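Sialidase B (Streptococcus pneumoniae serotype 4, PDB 4XJW) catalyses the release of terminal alpha-(2->3)-, alpha-(2->6)- and alpha-(2->8)-linked sialic acids from oligosaccharides, glycoproteins and glycolipids. Local coordinates at residues 2-7 with 21-26; 25-30 with 170-175; 366-371 with 435-440; 256-261 with 420-425; 520-525 with 540-545. The protein carries 1 engineered substitution. All coordinates share one frame; numbering follows the deposited sequence.

Contacts 1 and 2 belong to the N-terminal lectin-like domain, their centres about 7 Å apart; they share D25 and K26, and segment 2-7 pairs with segment 170-175 in one sheet. Contacts 3 and 4, centres about 9 Å apart, meet where segments 420-425 and 435-440 pair as neighbouring strands of a propeller blade. Contact 5 lies in another blade, its centre about 33 Å from that of contact 4 and about 56 Å from that of contact 1. Among these contacts it alone has a known or likely site close by: the T520 side chain is about 6 Å from that of R519, a probable substrate-binding residue. The inhibitor Optactin is held by other residues, among them Y212 and E620.

Contact 1 (2-7 with 21-26); sequences SPIFQG and SLLLDK
I4 passes K26, and F5 passes L23, at the same CA-to-CA separation of 6.2 Å, as the start of strand 5-13 runs by the short, weakly bonded helical turn around 21-23. The side chains do the joining. In I4, CG1 sits between the backbone N and the carbonyl carbon (chi1 64°), and CD1 beyond it lies 3.6 Å from CB of K26. The same methyl rests 3.8 Å from CD1 of L23, so it touches both a leucine branch and the root of a lysine. L23 CD1 also reaches CB of F5, at 3.7 Å. The F5 ring, its CG anti to the backbone N (chi1 165°), runs on to L22, an outer apolar partner, where CE1 comes within 3.9 Å of CB. Phenylalanine and leucine suit the buried places of F5 and L23: L23 continues onto F50 and A148 of the opposing sheet and onto L172. Polar groups gather at the outer margin. A water donates to I4 O at 2.7 Å and weakly to L22 O. The bent K26 chain turns NZ back to D25 OD1, 3.0 Å away in a salt bridge on the syn side, though tilted well out of the carboxylate plane, and weakly to L22 O, both in its own segment. Direct contact is thus apolar, with a single water, weakly held on one side, as the polar link.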
# COMPACT_ATOMS: atom_id res chain seq x y z
N SER A 2 -21.75 -9.67 -30.40
CA SER A 2 -22.76 -8.75 -29.88
C SER A 2 -23.39 -9.36 -28.64
O SER A 2 -23.50 -10.58 -28.52
CB SER A 2 -23.85 -8.49 -30.93
OG SER A 2 -24.94 -9.38 -30.75
N PRO A 3 -23.80 -8.51 -27.69
CA PRO A 3 -24.50 -9.02 -26.51
C PRO A 3 -25.86 -9.62 -26.87
O PRO A 3 -26.55 -9.10 -27.75
CB PRO A 3 -24.68 -7.76 -25.64
CG PRO A 3 -24.58 -6.62 -26.59
CD PRO A 3 -23.62 -7.05 -27.66
N ILE A 4 -26.23 -10.70 -26.20
CA ILE A 4 -27.53 -11.33 -26.42
C ILE A 4 -28.61 -10.55 -25.70
O ILE A 4 -29.80 -10.74 -25.94
CB ILE A 4 -27.55 -12.78 -25.89
CG1 ILE A 4 -27.37 -12.80 -24.36
CG2 ILE A 4 -26.48 -13.61 -26.57
CD1 ILE A 4 -27.67 -14.13 -23.71
N PHE A 5 -28.18 -9.68 -24.79
CA PHE A 5 -29.07 -8.82 -24.04
C PHE A 5 -28.32 -7.55 -23.67
O PHE A 5 -27.12 -7.60 -23.38
CB PHE A 5 -29.59 -9.50 -22.78
CG PHE A 5 -30.22 -8.55 -21.80
CD1 PHE A 5 -31.46 -7.99 -22.07
CD2 PHE A 5 -29.56 -8.20 -20.64
CE1 PHE A 5 -32.04 -7.10 -21.19
CE2 PHE A 5 -30.13 -7.31 -19.75
CZ PHE A 5 -31.38 -6.76 -20.02
N GLN A 6 -29.03 -6.43 -23.68
CA GLN A 6 -28.44 -5.16 -23.32
C GLN A 6 -29.52 -4.17 -22.92
O GLN A 6 -30.40 -3.84 -23.73
CB GLN A 6 -27.62 -4.61 -24.48
CG GLN A 6 -26.90 -3.32 -24.17
CD GLN A 6 -25.92 -2.94 -25.25
OE1 GLN A 6 -26.31 -2.70 -26.39
NE2 GLN A 6 -24.64 -2.90 -24.90
N GLY A 7 -29.47 -3.71 -21.68
CA GLY A 7 -30.47 -2.79 -21.17
C GLY A 7 -29.86 -1.85 -20.16
O GLY A 7 -28.76 -2.10 -19.67
N SER A 21 -37.86 -12.59 -19.61
CA SER A 21 -38.31 -12.73 -20.99
C SER A 21 -37.26 -12.22 -21.98
O SER A 21 -37.21 -12.67 -23.13
CB SER A 21 -39.63 -11.98 -21.20
OG SER A 21 -39.48 -10.60 -20.94
N LEU A 22 -36.43 -11.29 -21.53
CA LEU A 22 -35.44 -10.65 -22.39
C LEU A 22 -34.12 -11.43 -22.46
O LEU A 22 -33.24 -11.09 -23.26
CB LEU A 22 -35.17 -9.23 -21.89
CG LEU A 22 -36.37 -8.30 -21.97
CD1 LEU A 22 -36.10 -7.00 -21.22
CD2 LEU A 22 -36.72 -8.03 -23.43
N LEU A 23 -33.99 -12.47 -21.65
CA LEU A 23 -32.68 -13.06 -21.42
C LEU A 23 -32.65 -14.60 -21.46
O LEU A 23 -31.77 -15.18 -22.08
CB LEU A 23 -32.12 -12.53 -20.09
CG LEU A 23 -30.68 -12.86 -19.68
CD1 LEU A 23 -29.75 -12.70 -20.87
CD2 LEU A 23 -30.25 -11.96 -18.54
N LEU A 24 -33.61 -15.26 -20.82
CA LEU A 24 -33.51 -16.70 -20.60
C LEU A 24 -33.47 -17.59 -21.85
O LEU A 24 -32.74 -18.59 -21.88
CB LEU A 24 -34.58 -17.18 -19.62
CG LEU A 24 -34.41 -16.61 -18.22
CD1 LEU A 24 -35.52 -17.07 -17.31
CD2 LEU A 24 -33.06 -17.02 -17.66
N ASP A 25 -34.23 -17.23 -22.87
CA ASP A 25 -34.20 -18.01 -24.11
C ASP A 25 -32.90 -17.78 -24.90
O ASP A 25 -32.52 -18.61 -25.73
CB ASP A 25 -35.43 -17.71 -24.98
CG ASP A 25 -35.97 -16.30 -24.77
OD1 ASP A 25 -35.16 -15.36 -24.57
OD2 ASP A 25 -37.21 -16.13 -24.82
N LYS A 26 -32.22 -16.68 -24.61
CA LYS A 26 -31.00 -16.31 -25.32
C LYS A 26 -29.77 -16.98 -24.72
O LYS A 26 -28.75 -17.11 -25.40
CB LYS A 26 -30.80 -14.80 -25.28
CG LYS A 26 -32.09 -13.99 -25.18
CD LYS A 26 -32.86 -14.01 -26.49
CE LYS A 26 -33.65 -12.71 -26.70
NZ LYS A 26 -34.83 -12.60 -25.79
O HOH W 1 -32.16 -9.53 -26.18

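Contact 2 (25-30 with 170-175); sequences DKLSGE and ISLFNK
N174 has CG beside its backbone N (chi1 -75°), and chi2 (-37°) then turns the amide so that ND2 and OD1 meet K26 and S28 of the loop; L27 CG takes the same position, and its CD2 branch meets L172. The amide uses both ends. N174 ND2 donates to K26 O at 2.8 Å with a fairly straight N-H...O angle of 159°, the acceptor lying close to the amide plane. N174 OD1 receives S28 N at 3.2 Å, from above the plane of the amide carbonyl. Asparagine suits the place because one short side chain both gives to and takes from the backbone. K26 O is gripped twice, since S28 OG donates to it at 2.9 Å from the opposite face of its plane. One approach is less favourable: S28 O and N174 OD1, both acceptors, stand 3.2 Å apart, and a further donor, Q32 NE2, bonds OD1 and may ease this. Beneath the polar layer L27 CD2 meets L172 CD1 at 3.6 Å, the two leucines crossing at about a right angle, and L27 continues onto L52 of the opposing sheet. N174 is also the centre of an inverse gamma turn. It ties the loop between helix 20-23 and strand 32-39 to the end of strand 166-173, within the two-sheet, concanavalin-like sandwich of the N-terminal sialidase domain.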
# COMPACT_ATOMS: atom_id res chain seq x y z
N ASP A 25 -34.23 -17.23 -22.87
CA ASP A 25 -34.20 -18.01 -24.11
C ASP A 25 -32.90 -17.78 -24.90
O ASP A 25 -32.52 -18.61 -25.73
CB ASP A 25 -35.43 -17.71 -24.98
CG ASP A 25 -35.97 -16.30 -24.77
OD1 ASP A 25 -35.16 -15.36 -24.57
OD2 ASP A 25 -37.21 -16.13 -24.82
N LYS A 26 -32.22 -16.68 -24.61
CA LYS A 26 -31.00 -16.31 -25.32
C LYS A 26 -29.77 -16.98 -24.72
O LYS A 26 -28.75 -17.11 -25.40
CB LYS A 26 -30.80 -14.80 -25.28
CG LYS A 26 -32.09 -13.99 -25.18
CD LYS A 26 -32.86 -14.01 -26.49
CE LYS A 26 -33.65 -12.71 -26.70
NZ LYS A 26 -34.83 -12.60 -25.79
N LEU A 27 -29.85 -17.37 -23.45
CA LEU A 27 -28.71 -18.00 -22.79
C LEU A 27 -28.38 -19.32 -23.47
O LEU A 27 -29.23 -20.20 -23.57
CB LEU A 27 -28.96 -18.19 -21.29
CG LEU A 27 -28.72 -16.92 -20.48
CD1 LEU A 27 -29.20 -17.07 -19.05
CD2 LEU A 27 -27.25 -16.51 -20.52
N SER A 28 -27.14 -19.45 -23.94
CA SER A 28 -26.75 -20.56 -24.79
C SER A 28 -25.28 -20.92 -24.59
O SER A 28 -24.42 -20.04 -24.55
CB SER A 28 -27.00 -20.19 -26.25
OG SER A 28 -28.34 -19.81 -26.45
N GLY A 29 -24.99 -22.22 -24.50
CA GLY A 29 -23.62 -22.65 -24.35
C GLY A 29 -23.20 -22.49 -22.90
O GLY A 29 -23.97 -22.00 -22.07
N GLU A 30 -21.97 -22.90 -22.61
CA GLU A 30 -21.52 -23.00 -21.23
C GLU A 30 -20.64 -21.85 -20.77
O GLU A 30 -20.23 -21.81 -19.60
CB GLU A 30 -20.80 -24.33 -21.02
CG GLU A 30 -21.71 -25.54 -21.14
CD GLU A 30 -20.93 -26.83 -21.13
OE1 GLU A 30 -19.78 -26.82 -21.63
OE2 GLU A 30 -21.44 -27.85 -20.63
N ILE A 170 -26.22 -2.91 -18.63
CA ILE A 170 -25.87 -4.31 -18.42
C ILE A 170 -25.94 -5.10 -19.72
O ILE A 170 -26.92 -5.00 -20.47
CB ILE A 170 -26.73 -4.97 -17.32
CG1 ILE A 170 -26.32 -6.44 -17.15
CG2 ILE A 170 -28.23 -4.85 -17.63
CD1 ILE A 170 -27.04 -7.14 -16.03
N SER A 171 -24.88 -5.85 -20.01
CA SER A 171 -24.80 -6.64 -21.24
C SER A 171 -24.41 -8.08 -20.90
O SER A 171 -23.63 -8.32 -19.98
CB SER A 171 -23.76 -6.04 -22.19
OG SER A 171 -24.02 -4.67 -22.43
N LEU A 172 -24.95 -9.03 -21.66
CA LEU A 172 -24.63 -10.45 -21.47
C LEU A 172 -24.14 -10.99 -22.81
O LEU A 172 -24.73 -10.71 -23.86
CB LEU A 172 -25.88 -11.21 -21.02
CG LEU A 172 -25.93 -12.63 -20.43
CD1 LEU A 172 -25.12 -13.66 -21.21
CD2 LEU A 172 -25.55 -12.62 -18.96
N PHE A 173 -23.06 -11.77 -22.78
CA PHE A 173 -22.51 -12.40 -23.98
C PHE A 173 -22.42 -13.91 -23.81
O PHE A 173 -22.04 -14.39 -22.74
CB PHE A 173 -21.12 -11.85 -24.29
CG PHE A 173 -21.05 -10.35 -24.32
CD1 PHE A 173 -20.92 -9.62 -23.14
CD2 PHE A 173 -21.11 -9.67 -25.52
CE1 PHE A 173 -20.85 -8.24 -23.17
CE2 PHE A 173 -21.05 -8.29 -25.56
CZ PHE A 173 -20.92 -7.57 -24.38
N ASN A 174 -22.76 -14.66 -24.86
CA ASN A 174 -22.58 -16.11 -24.83
C ASN A 174 -21.17 -16.53 -25.25
O ASN A 174 -20.97 -17.36 -26.13
CB ASN A 174 -23.64 -16.81 -25.70
CG ASN A 174 -25.01 -16.83 -25.05
OD1 ASN A 174 -25.14 -16.99 -23.83
ND2 ASN A 174 -26.05 -16.69 -25.87
N LYS A 175 -20.19 -15.93 -24.58
CA LYS A 175 -18.79 -16.23 -24.81
C LYS A 175 -18.02 -15.80 -23.56
O LYS A 175 -18.45 -14.89 -22.85
CB LYS A 175 -18.30 -15.45 -26.02
CG LYS A 175 -16.86 -15.70 -26.43
CD LYS A 175 -16.48 -14.81 -27.61
CE LYS A 175 -14.98 -14.81 -27.84
NZ LYS A 175 -14.57 -13.79 -28.86

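Contact 3 (366-371 with 435-440); sequences INDKYE and QFKLLP
Y370 reaches from its turn to F436 and L438 with the whole length of its ring. CB points toward segment 435-440, and CG, anti to the carbonyl carbon (chi1 -74°), starts the ring on its way. CD1 lies 3.7 Å from CE1 of F436. CE1 then presents the ring edge to F436 O, 3.5 Å away and in the ring plane. On the other branch CE2 touches CD1 of L438 at 3.8 Å, and CZ lies 3.7 Å from CG of the same leucine. At the tip, OH accepts a bond from L438 N at 3.0 Å, nearly straight at 162°. The Y370 and F436 rings are almost parallel, 10° apart, but so far slid that they barely overlap, with centroids separated by 5.3 Å. F436 O is buried without a polar partner; the tyrosine edge against it is perhaps a weak compensation. Tyrosine fits because its ring packs against F436 and L438 while its hydroxyl meets a backbone N-H. The more exposed flank is polar and solvent-linked: D368 OD2 lies beside Q435 CB at 3.3 Å, and a water bonded to Q435 N reaches OD2 weakly. Y370 closes a type I turn begun at N367, whose OD1 accepts from E371 N. The contact thus docks a turn of the inserted beta domain on the outer edge of a propeller blade, at the end of BNR repeat 2 (424-435) and the strand 437-438 that follows.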
# COMPACT_ATOMS: atom_id res chain seq x y z
N ILE A 366 34.21 -4.95 2.21
CA ILE A 366 32.81 -4.72 1.86
C ILE A 366 32.77 -3.56 0.87
O ILE A 366 33.37 -2.51 1.12
CB ILE A 366 32.00 -4.34 3.11
CG1 ILE A 366 32.19 -5.39 4.22
CG2 ILE A 366 30.53 -4.16 2.78
CD1 ILE A 366 31.71 -6.79 3.84
N ASN A 367 32.08 -3.73 -0.26
CA ASN A 367 31.97 -2.64 -1.23
C ASN A 367 30.81 -1.70 -0.91
O ASN A 367 30.20 -1.80 0.16
CB ASN A 367 31.92 -3.16 -2.69
CG ASN A 367 30.65 -3.95 -3.01
OD1 ASN A 367 29.67 -3.93 -2.27
ND2 ASN A 367 30.67 -4.65 -4.14
N ASP A 368 30.49 -0.78 -1.82
CA ASP A 368 29.41 0.17 -1.55
C ASP A 368 28.03 -0.49 -1.65
O ASP A 368 27.04 0.06 -1.15
CB ASP A 368 29.48 1.40 -2.46
CG ASP A 368 28.39 2.43 -2.14
OD1 ASP A 368 28.01 2.56 -0.95
OD2 ASP A 368 27.91 3.09 -3.08
N LYS A 369 27.94 -1.66 -2.26
CA LYS A 369 26.66 -2.36 -2.31
C LYS A 369 26.46 -3.25 -1.06
O LYS A 369 25.49 -4.01 -0.99
CB LYS A 369 26.54 -3.19 -3.59
CG LYS A 369 26.84 -2.41 -4.86
CD LYS A 369 26.40 -3.18 -6.10
CE LYS A 369 27.20 -2.77 -7.33
NZ LYS A 369 26.68 -3.45 -8.56
N TYR A 370 27.36 -3.11 -0.09
CA TYR A 370 27.37 -3.95 1.12
C TYR A 370 27.60 -5.42 0.78
O TYR A 370 27.18 -6.32 1.51
CB TYR A 370 26.11 -3.74 1.97
CG TYR A 370 26.15 -2.43 2.70
CD1 TYR A 370 25.69 -1.27 2.08
CD2 TYR A 370 26.68 -2.33 3.98
CE1 TYR A 370 25.73 -0.06 2.73
CE2 TYR A 370 26.73 -1.12 4.64
CZ TYR A 370 26.26 0.02 4.00
OH TYR A 370 26.29 1.24 4.63
N GLU A 371 28.30 -5.64 -0.33
CA GLU A 371 28.65 -6.98 -0.78
C GLU A 371 30.04 -7.39 -0.29
O GLU A 371 30.92 -6.54 -0.13
CB GLU A 371 28.56 -7.04 -2.30
CG GLU A 371 27.13 -6.85 -2.82
CD GLU A 371 27.06 -6.46 -4.29
OE1 GLU A 371 28.12 -6.29 -4.93
OE2 GLU A 371 25.93 -6.31 -4.80
N GLN A 435 23.57 3.65 -4.88
CA GLN A 435 23.62 2.58 -3.89
C GLN A 435 23.37 3.17 -2.50
O GLN A 435 23.91 4.22 -2.15
CB GLN A 435 24.96 1.85 -3.94
CG GLN A 435 25.20 1.07 -5.24
CD GLN A 435 24.13 0.02 -5.50
OE1 GLN A 435 23.64 -0.62 -4.57
NE2 GLN A 435 23.77 -0.15 -6.76
N PHE A 436 22.56 2.48 -1.70
CA PHE A 436 22.20 3.00 -0.39
C PHE A 436 23.37 3.01 0.59
O PHE A 436 24.31 2.22 0.47
CB PHE A 436 20.96 2.29 0.19
CG PHE A 436 21.22 0.89 0.71
CD1 PHE A 436 21.80 0.67 1.95
CD2 PHE A 436 20.84 -0.22 -0.05
CE1 PHE A 436 22.02 -0.60 2.43
CE2 PHE A 436 21.06 -1.50 0.42
CZ PHE A 436 21.65 -1.70 1.66
N LYS A 437 23.33 3.96 1.52
CA LYS A 437 24.28 4.01 2.64
C LYS A 437 23.51 3.93 3.94
O LYS A 437 22.42 4.49 4.07
CB LYS A 437 25.09 5.30 2.59
CG LYS A 437 25.96 5.42 1.36
CD LYS A 437 26.75 6.71 1.36
CE LYS A 437 27.63 6.80 0.13
NZ LYS A 437 28.97 7.36 0.46
N LEU A 438 24.07 3.24 4.93
CA LEU A 438 23.45 3.21 6.25
C LEU A 438 23.63 4.53 6.99
O LEU A 438 24.70 5.12 6.95
CB LEU A 438 24.01 2.07 7.09
CG LEU A 438 23.72 0.67 6.56
CD1 LEU A 438 24.32 -0.44 7.45
CD2 LEU A 438 22.23 0.44 6.35
N LEU A 439 22.58 4.99 7.66
CA LEU A 439 22.71 6.13 8.55
C LEU A 439 23.41 5.69 9.83
O LEU A 439 23.32 4.52 10.21
CB LEU A 439 21.34 6.74 8.89
CG LEU A 439 20.61 7.52 7.78
CD1 LEU A 439 19.80 8.66 8.36
CD2 LEU A 439 21.58 8.03 6.73
N PRO A 440 24.11 6.62 10.50
CA PRO A 440 24.71 6.26 11.79
C PRO A 440 23.64 5.98 12.83
O PRO A 440 22.49 6.41 12.67
CB PRO A 440 25.48 7.52 12.17
CG PRO A 440 24.74 8.63 11.49
CD PRO A 440 24.28 8.04 10.19
O HOH W 2 26.14 4.51 -5.69

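Contact 4 (256-261 with 420-425); sequences FAMKFN and YIAMTT
M258 rests its terminal methyl on the backbone of segment 420-425 at A422 and T424, and here the packing is closest. With the chain extended beyond CG (chi2 -174°, chi3 -175°), CE comes to rest 3.6 Å from A422 O and 3.8 Å from T424 N, lying over the M423-T424 peptide and against A422 O. The same methyl lies 3.9 Å from CG2 of T424 and, less tightly, 4.2 Å from CB of A422. A long, unbranched methionine can reach the neighbouring strand's backbone from the bulge, and the small alanine leaves room for it. The other part is looser: A257 O stands 3.9 Å from T424 CG2, and A257 CB is 4.4 Å from that methyl. Neither part has a solvent side, since every touching residue is buried. T424 turns its methyl to M258 while OG1 bonds E434 O, so its polar end is satisfied elsewhere. A257 and M258 form a classic beta bulge against I239. Bulge and strand thus join consecutive blades, a packing characteristic of the sialidase beta-propeller.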
# COMPACT_ATOMS: atom_id res chain seq x y z
N PHE A 256 13.59 0.60 -9.19
CA PHE A 256 13.89 0.41 -7.77
C PHE A 256 14.82 1.49 -7.25
O PHE A 256 15.80 1.84 -7.90
CB PHE A 256 14.52 -0.96 -7.48
CG PHE A 256 13.64 -2.13 -7.80
CD1 PHE A 256 12.45 -2.33 -7.10
CD2 PHE A 256 13.99 -3.04 -8.77
CE1 PHE A 256 11.63 -3.41 -7.40
CE2 PHE A 256 13.19 -4.12 -9.08
CZ PHE A 256 12.00 -4.31 -8.39
N ALA A 257 14.49 1.99 -6.06
CA ALA A 257 15.37 2.87 -5.30
C ALA A 257 16.26 2.07 -4.34
O ALA A 257 17.43 2.43 -4.13
CB ALA A 257 14.57 3.91 -4.53
N MET A 258 15.69 1.03 -3.74
CA MET A 258 16.45 0.11 -2.88
C MET A 258 15.95 -1.29 -3.13
O MET A 258 14.74 -1.54 -3.14
CB MET A 258 16.26 0.45 -1.39
CG MET A 258 16.79 1.82 -0.98
SD MET A 258 16.68 2.06 0.81
CE MET A 258 17.21 3.77 0.92
N LYS A 259 16.88 -2.22 -3.33
CA LYS A 259 16.51 -3.60 -3.60
C LYS A 259 17.56 -4.56 -3.08
O LYS A 259 18.74 -4.20 -2.94
CB LYS A 259 16.33 -3.81 -5.10
CG LYS A 259 17.65 -3.81 -5.84
CD LYS A 259 17.47 -4.17 -7.30
CE LYS A 259 16.66 -5.43 -7.40
NZ LYS A 259 16.47 -5.90 -8.81
N PHE A 260 17.11 -5.77 -2.77
CA PHE A 260 17.98 -6.89 -2.43
C PHE A 260 17.70 -8.02 -3.41
O PHE A 260 16.60 -8.11 -3.96
CB PHE A 260 17.68 -7.40 -1.03
CG PHE A 260 18.28 -6.57 0.07
CD1 PHE A 260 19.63 -6.24 0.06
CD2 PHE A 260 17.49 -6.14 1.13
CE1 PHE A 260 20.19 -5.50 1.11
CE2 PHE A 260 18.04 -5.39 2.17
CZ PHE A 260 19.39 -5.08 2.15
N ASN A 261 18.69 -8.88 -3.60
CA ASN A 261 18.57 -9.94 -4.60
C ASN A 261 18.76 -11.34 -4.04
O ASN A 261 18.91 -12.31 -4.80
CB ASN A 261 19.53 -9.68 -5.76
CG ASN A 261 19.10 -8.50 -6.61
OD1 ASN A 261 17.92 -8.38 -6.95
ND2 ASN A 261 20.03 -7.63 -6.92
N TYR A 420 17.69 -1.06 10.66
CA TYR A 420 18.56 0.06 10.34
C TYR A 420 17.80 1.09 9.51
O TYR A 420 16.70 0.80 9.02
CB TYR A 420 19.79 -0.39 9.54
CG TYR A 420 20.61 -1.48 10.21
CD1 TYR A 420 20.20 -2.81 10.16
CD2 TYR A 420 21.79 -1.17 10.86
CE1 TYR A 420 20.96 -3.80 10.76
CE2 TYR A 420 22.55 -2.16 11.47
CZ TYR A 420 22.12 -3.46 11.42
OH TYR A 420 22.88 -4.44 12.02
N ILE A 421 18.38 2.27 9.33
CA ILE A 421 17.87 3.24 8.36
C ILE A 421 18.94 3.46 7.31
O ILE A 421 20.11 3.61 7.65
CB ILE A 421 17.53 4.60 9.02
CG1 ILE A 421 16.42 4.43 10.05
CG2 ILE A 421 17.08 5.62 7.96
CD1 ILE A 421 16.02 5.73 10.75
N ALA A 422 18.55 3.45 6.04
CA ALA A 422 19.49 3.74 4.97
C ALA A 422 18.99 4.91 4.15
O ALA A 422 17.80 5.21 4.19
CB ALA A 422 19.70 2.55 4.09
N MET A 423 19.90 5.51 3.39
CA MET A 423 19.54 6.62 2.51
C MET A 423 20.09 6.35 1.12
O MET A 423 21.14 5.72 0.97
CB MET A 423 20.09 7.93 3.06
CG MET A 423 21.57 8.10 2.96
SD MET A 423 22.09 9.79 3.32
CE MET A 423 20.74 10.74 2.74
N THR A 424 19.37 6.81 0.10
CA THR A 424 19.89 6.84 -1.25
C THR A 424 19.58 8.21 -1.81
O THR A 424 18.74 8.94 -1.26
CB THR A 424 19.31 5.72 -2.15
OG1 THR A 424 19.90 5.81 -3.46
CG2 THR A 424 17.79 5.83 -2.29
N THR A 425 20.29 8.58 -2.88
CA THR A 425 20.09 9.86 -3.52
C THR A 425 19.91 9.67 -5.02
O THR A 425 20.33 8.66 -5.58
CB THR A 425 21.26 10.83 -3.31
OG1 THR A 425 22.42 10.35 -4.01
CG2 THR A 425 21.59 10.99 -1.82

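Contact 5 (520-525 with 540-545); sequences TTTGKI and VSYIDG
I543 N donates to I525 O at 3.0 Å along an almost perfectly straight line (177°), the direct bond between these segments. Next to it a water accepts from I525 N at 2.9 Å and donates to I543 O at 2.7 Å, so one water stands in for a direct I525 N to I543 O bond. The two isoleucines lie side by side and point the same way, I525 CG2 meeting I543 CD1 at 3.9 Å; their branched carbon suits the buried side. Toward the surface the K524 chain runs alongside I543 O, and its CE reaches D544 OD1 at 3.7 Å. Its NZ remains 4.8 Å from that oxygen, so any attraction would be long-range. The Y542 ring borders the turn, with CE1 4.0 Å from T522 OG1 and T520 CG2 near the ring edge. Behind this shell, two threonines hold the turn in shape. T520 OG1 gives its proton to K524 O at 2.7 Å and accepts from both T522 N and T522 OG1; T522 OG1 in turn accepts from K524 N. These are two successive ST turns, with G523 at positive phi. T520 directly follows R519, which probably binds substrate. The turn joins strands 513-518 and 526-530, strand 541-542 closes the blade's outer edge, and F497 packs on T520, T522 and Y542, while I525 and I543 face strand 569-575 of the next blade.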
# COMPACT_ATOMS: atom_id res chain seq x y z
N THR A 520 -1.22 8.15 17.28
CA THR A 520 -1.11 7.78 18.69
C THR A 520 -1.92 6.52 19.01
O THR A 520 -2.43 5.85 18.11
CB THR A 520 -1.59 8.89 19.65
OG1 THR A 520 -3.02 9.01 19.58
CG2 THR A 520 -0.95 10.23 19.31
N THR A 521 -2.07 6.25 20.30
CA THR A 521 -2.84 5.10 20.77
C THR A 521 -4.12 5.55 21.46
O THR A 521 -4.83 4.75 22.07
CB THR A 521 -2.01 4.24 21.74
OG1 THR A 521 -1.45 5.08 22.76
CG2 THR A 521 -0.90 3.50 21.01
N THR A 522 -4.41 6.84 21.35
CA THR A 522 -5.52 7.47 22.07
C THR A 522 -6.81 7.61 21.26
O THR A 522 -7.83 8.04 21.81
CB THR A 522 -5.15 8.90 22.54
OG1 THR A 522 -5.14 9.79 21.42
CG2 THR A 522 -3.79 8.91 23.20
N GLY A 523 -6.77 7.28 19.97
CA GLY A 523 -7.89 7.55 19.08
C GLY A 523 -7.93 8.97 18.54
O GLY A 523 -8.89 9.35 17.87
N LYS A 524 -6.91 9.77 18.85
CA LYS A 524 -6.81 11.13 18.33
C LYS A 524 -5.43 11.37 17.74
O LYS A 524 -4.43 10.86 18.24
CB LYS A 524 -7.08 12.16 19.43
CG LYS A 524 -8.52 12.17 19.93
CD LYS A 524 -8.74 13.25 20.98
CE LYS A 524 -10.18 13.24 21.49
NZ LYS A 524 -11.04 12.36 20.65
N ILE A 525 -5.39 12.16 16.67
CA ILE A 525 -4.14 12.59 16.07
C ILE A 525 -3.51 13.64 16.98
O ILE A 525 -4.21 14.51 17.49
CB ILE A 525 -4.40 13.16 14.68
CG1 ILE A 525 -4.96 12.05 13.78
CG2 ILE A 525 -3.14 13.81 14.08
CD1 ILE A 525 -5.48 12.55 12.43
N VAL A 540 2.98 18.01 23.73
CA VAL A 540 2.04 17.39 22.81
C VAL A 540 0.61 17.87 23.06
O VAL A 540 0.17 17.96 24.21
CB VAL A 540 2.10 15.86 22.94
CG1 VAL A 540 1.03 15.18 22.12
CG2 VAL A 540 3.49 15.35 22.58
N SER A 541 -0.09 18.19 21.98
CA SER A 541 -1.52 18.49 22.02
C SER A 541 -2.25 17.51 21.11
O SER A 541 -1.62 16.73 20.39
CB SER A 541 -1.78 19.91 21.55
OG SER A 541 -1.23 20.84 22.46
N TYR A 542 -3.58 17.56 21.13
CA TYR A 542 -4.40 16.66 20.32
C TYR A 542 -5.44 17.41 19.53
O TYR A 542 -5.92 18.46 19.94
CB TYR A 542 -5.07 15.59 21.20
CG TYR A 542 -4.07 14.76 21.96
CD1 TYR A 542 -3.55 13.59 21.41
CD2 TYR A 542 -3.65 15.14 23.23
CE1 TYR A 542 -2.63 12.83 22.10
CE2 TYR A 542 -2.73 14.39 23.93
CZ TYR A 542 -2.23 13.23 23.36
OH TYR A 542 -1.31 12.48 24.05
N ILE A 543 -5.78 16.87 18.37
CA ILE A 543 -6.86 17.39 17.56
C ILE A 543 -8.16 16.76 18.04
O ILE A 543 -8.29 15.54 18.03
CB ILE A 543 -6.60 17.07 16.06
CG1 ILE A 543 -5.30 17.73 15.61
CG2 ILE A 543 -7.79 17.47 15.19
CD1 ILE A 543 -4.87 17.33 14.20
N ASP A 544 -9.08 17.59 18.51
CA ASP A 544 -10.45 17.14 18.71
C ASP A 544 -11.12 17.36 17.36
O ASP A 544 -10.88 18.37 16.70
CB ASP A 544 -11.15 17.96 19.79
CG ASP A 544 -10.42 17.96 21.12
OD1 ASP A 544 -9.82 16.92 21.48
OD2 ASP A 544 -10.44 19.00 21.82
N GLY A 545 -11.93 16.40 16.93
CA GLY A 545 -12.68 16.56 15.70
C GLY A 545 -12.36 15.55 14.61
O GLY A 545 -13.07 15.47 13.61
O HOH W 3 -7.81 13.65 16.16